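Local coordinates for hypothetical protein (Bacteroides ovatus, PDB 4EPS) that probably forms part of the tip of a fimbrium, a filamentous cell-surface appendage of a kind that mediates adhesion and biofilm formation, at residues 15-20 with 70-75. Residues are numbered along the deposited sequence; the frame is centred on the assembly and turned at random.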
loop_
_atom_site.group_PDB
_atom_site.type_symbol
_atom_site.label_atom_id
_atom_site.label_comp_id
_atom_site.label_asym_id
_atom_site.label_seq_id
_atom_site.Cartn_x
_atom_site.Cartn_y
_atom_site.Cartn_z
ATOM N N LEU A 15 21.854 22.583 -47.358
ATOM C CA LEU A 15 20.728 23.196 -46.648
ATOM C C LEU A 15 20.482 22.552 -45.326
ATOM O O LEU A 15 20.363 21.320 -45.240
ATOM C CB LEU A 15 19.425 23.123 -47.450
ATOM C CG LEU A 15 19.307 23.819 -48.795
ATOM C CD1 LEU A 15 17.859 24.034 -49.115
ATOM C CD2 LEU A 15 19.982 25.172 -48.804
ATOM N N ASN A 16 20.377 23.382 -44.284
ATOM C CA ASN A 16 20.085 22.929 -42.932
ATOM C C ASN A 16 18.879 23.718 -42.441
ATOM O O ASN A 16 18.746 24.898 -42.777
ATOM C CB ASN A 16 21.308 23.088 -42.015
ATOM C CG ASN A 16 22.590 22.544 -42.606
ATOM O OD1 ASN A 16 22.774 21.327 -42.730
ATOM N ND2 ASN A 16 23.479 23.440 -43.042
ATOM N N VAL A 17 17.968 23.053 -41.731
ATOM C CA VAL A 17 16.743 23.668 -41.236
ATOM C C VAL A 17 16.569 23.321 -39.756
ATOM O O VAL A 17 16.592 22.141 -39.382
ATOM C CB VAL A 17 15.519 23.200 -42.091
ATOM C CG1 VAL A 17 14.255 23.877 -41.612
ATOM C CG2 VAL A 17 15.735 23.484 -43.585
ATOM N N THR A 18 16.419 24.351 -38.916
ATOM C CA THR A 18 16.233 24.161 -37.475
ATOM C C THR A 18 14.992 24.892 -37.012
ATOM O O THR A 18 14.838 26.072 -37.305
ATOM C CB THR A 18 17.465 24.671 -36.679
ATOM O OG1 THR A 18 18.626 24.043 -37.188
ATOM C CG2 THR A 18 17.364 24.358 -35.181
ATOM N N ASP A 19 14.147 24.214 -36.260
ATOM C CA ASP A 19 12.961 24.845 -35.668
ATOM C C ASP A 19 13.342 25.478 -34.343
ATOM O O ASP A 19 13.909 24.797 -33.496
ATOM C CB ASP A 19 11.855 23.803 -35.456
ATOM C CG ASP A 19 10.603 24.350 -34.784
ATOM O OD1 ASP A 19 10.463 25.594 -34.696
ATOM O OD2 ASP A 19 9.761 23.553 -34.383
ATOM N N THR A 20 13.011 26.756 -34.139
ATOM C CA THR A 20 13.315 27.434 -32.870
ATOM C C THR A 20 12.311 26.960 -31.792
ATOM O O THR A 20 12.544 27.185 -30.614
ATOM C CB THR A 20 13.321 28.957 -33.027
ATOM O OG1 THR A 20 12.027 29.388 -33.421
ATOM C CG2 THR A 20 14.374 29.458 -34.028
ATOM N N SER A 70 17.074 12.102 -43.508
ATOM C CA SER A 70 18.462 12.390 -43.116
ATOM C C SER A 70 18.892 13.795 -43.569
ATOM O O SER A 70 19.609 14.465 -42.827
ATOM C CB SER A 70 19.425 11.348 -43.697
ATOM O OG SER A 70 19.187 10.078 -43.097
ATOM N N SER A 71 18.501 14.220 -44.784
ATOM C CA SER A 71 18.949 15.505 -45.325
ATOM C C SER A 71 17.917 16.114 -46.257
ATOM O O SER A 71 16.951 15.431 -46.633
ATOM C CB SER A 71 20.280 15.333 -46.065
ATOM O OG SER A 71 20.147 14.488 -47.202
ATOM N N TRP A 72 18.133 17.390 -46.639
ATOM C CA TRP A 72 17.260 18.135 -47.545
ATOM C C TRP A 72 17.786 18.041 -48.965
ATOM O O TRP A 72 18.955 18.350 -49.213
ATOM C CB TRP A 72 17.144 19.618 -47.107
ATOM C CG TRP A 72 16.473 19.753 -45.771
ATOM C CD1 TRP A 72 17.071 19.720 -44.544
ATOM C CD2 TRP A 72 15.064 19.826 -45.533
ATOM N NE1 TRP A 72 16.121 19.818 -43.557
ATOM C CE2 TRP A 72 14.878 19.880 -44.134
ATOM C CE3 TRP A 72 13.934 19.914 -46.377
ATOM C CZ2 TRP A 72 13.612 20.000 -43.551
ATOM C CZ3 TRP A 72 12.673 19.993 -45.797
ATOM C CH2 TRP A 72 12.521 20.057 -44.401
ATOM N N SER A 73 16.933 17.598 -49.894
ATOM C CA SER A 73 17.304 17.457 -51.311
ATOM C C SER A 73 16.346 18.187 -52.241
ATOM O O SER A 73 15.150 18.315 -51.970
ATOM C CB SER A 73 17.379 15.989 -51.722
ATOM O OG SER A 73 16.293 15.235 -51.208
ATOM N N GLY A 74 16.908 18.632 -53.349
ATOM C CA GLY A 74 16.212 19.318 -54.420
ATOM C C GLY A 74 17.186 19.548 -55.552
ATOM O O GLY A 74 18.244 18.912 -55.600
ATOM N N LYS A 75 16.848 20.459 -56.452
ATOM C CA LYS A 75 17.744 20.785 -57.555
ATOM C C LYS A 75 18.957 21.549 -56.963
ATOM O O LYS A 75 18.757 22.463 -56.158
ATOM C CB LYS A 75 17.012 21.576 -58.649
ATOM C CG LYS A 75 16.030 20.722 -59.447
ATOM C CD LYS A 75 15.440 21.485 -60.625
ATOM C CE LYS A 75 14.357 20.706 -61.330
ATOM N NZ LYS A 75 13.785 21.475 -62.465
HETATM O O HOH W 1 20.451 18.711 -45.644
HETATM O O HOH W 2 21.249 20.103 -48.682
HETATM O O HOH W 3 16.431 19.592 -40.716
HETATM O O HOH W 4 18.676 20.206 -41.459
#
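V17 lays its CG2 methyl over one face of the W72 indole, a CH-pi contact in which the carbon lies 3.9 Å from the centroid of the W72 five-membered ring and 19° off the ring normal. The two side chains cross at about a right angle. V17 CG2 is put there by standing anti to the carbonyl carbon, while CG1 is anti to the backbone N (chi1 -178°).

No direct hydrogen bond joins 15-20 to 70-75; water fills that role. One molecule donates to L15 O (2.6 Å) and accepts from W72 N; another accepts from L15 N and donates to W72 O, so both backbone polar groups of each residue are bridged. A third, in the indole plane at its edge, accepts from W72 NE1 (2.9 Å) and donates to V17 O. A fourth accepts from V17 N and takes only a weak bond from NE1. With the L15 and W72 CA atoms 6.2 Å apart, the strands meet through bridging waters rather than as directly paired neighbours. Without the indole, as with an alanine here, V17 CG2 would probably lose its aromatic face and the waters at V17 their NE1 donor.

F40 meets the indole edge-to-face, F67 packs against it at about 45°, and I46 of strand 45-52 touches both V17 and W72. The contact thus joins strand 14-19, part of a predicted propeptide and hydrogen-bonded through N16 and T18 to its parallel partner 148-174, to strand 72-73 of the fimbrillin-like region, which pairs antiparallel with strand 55-67.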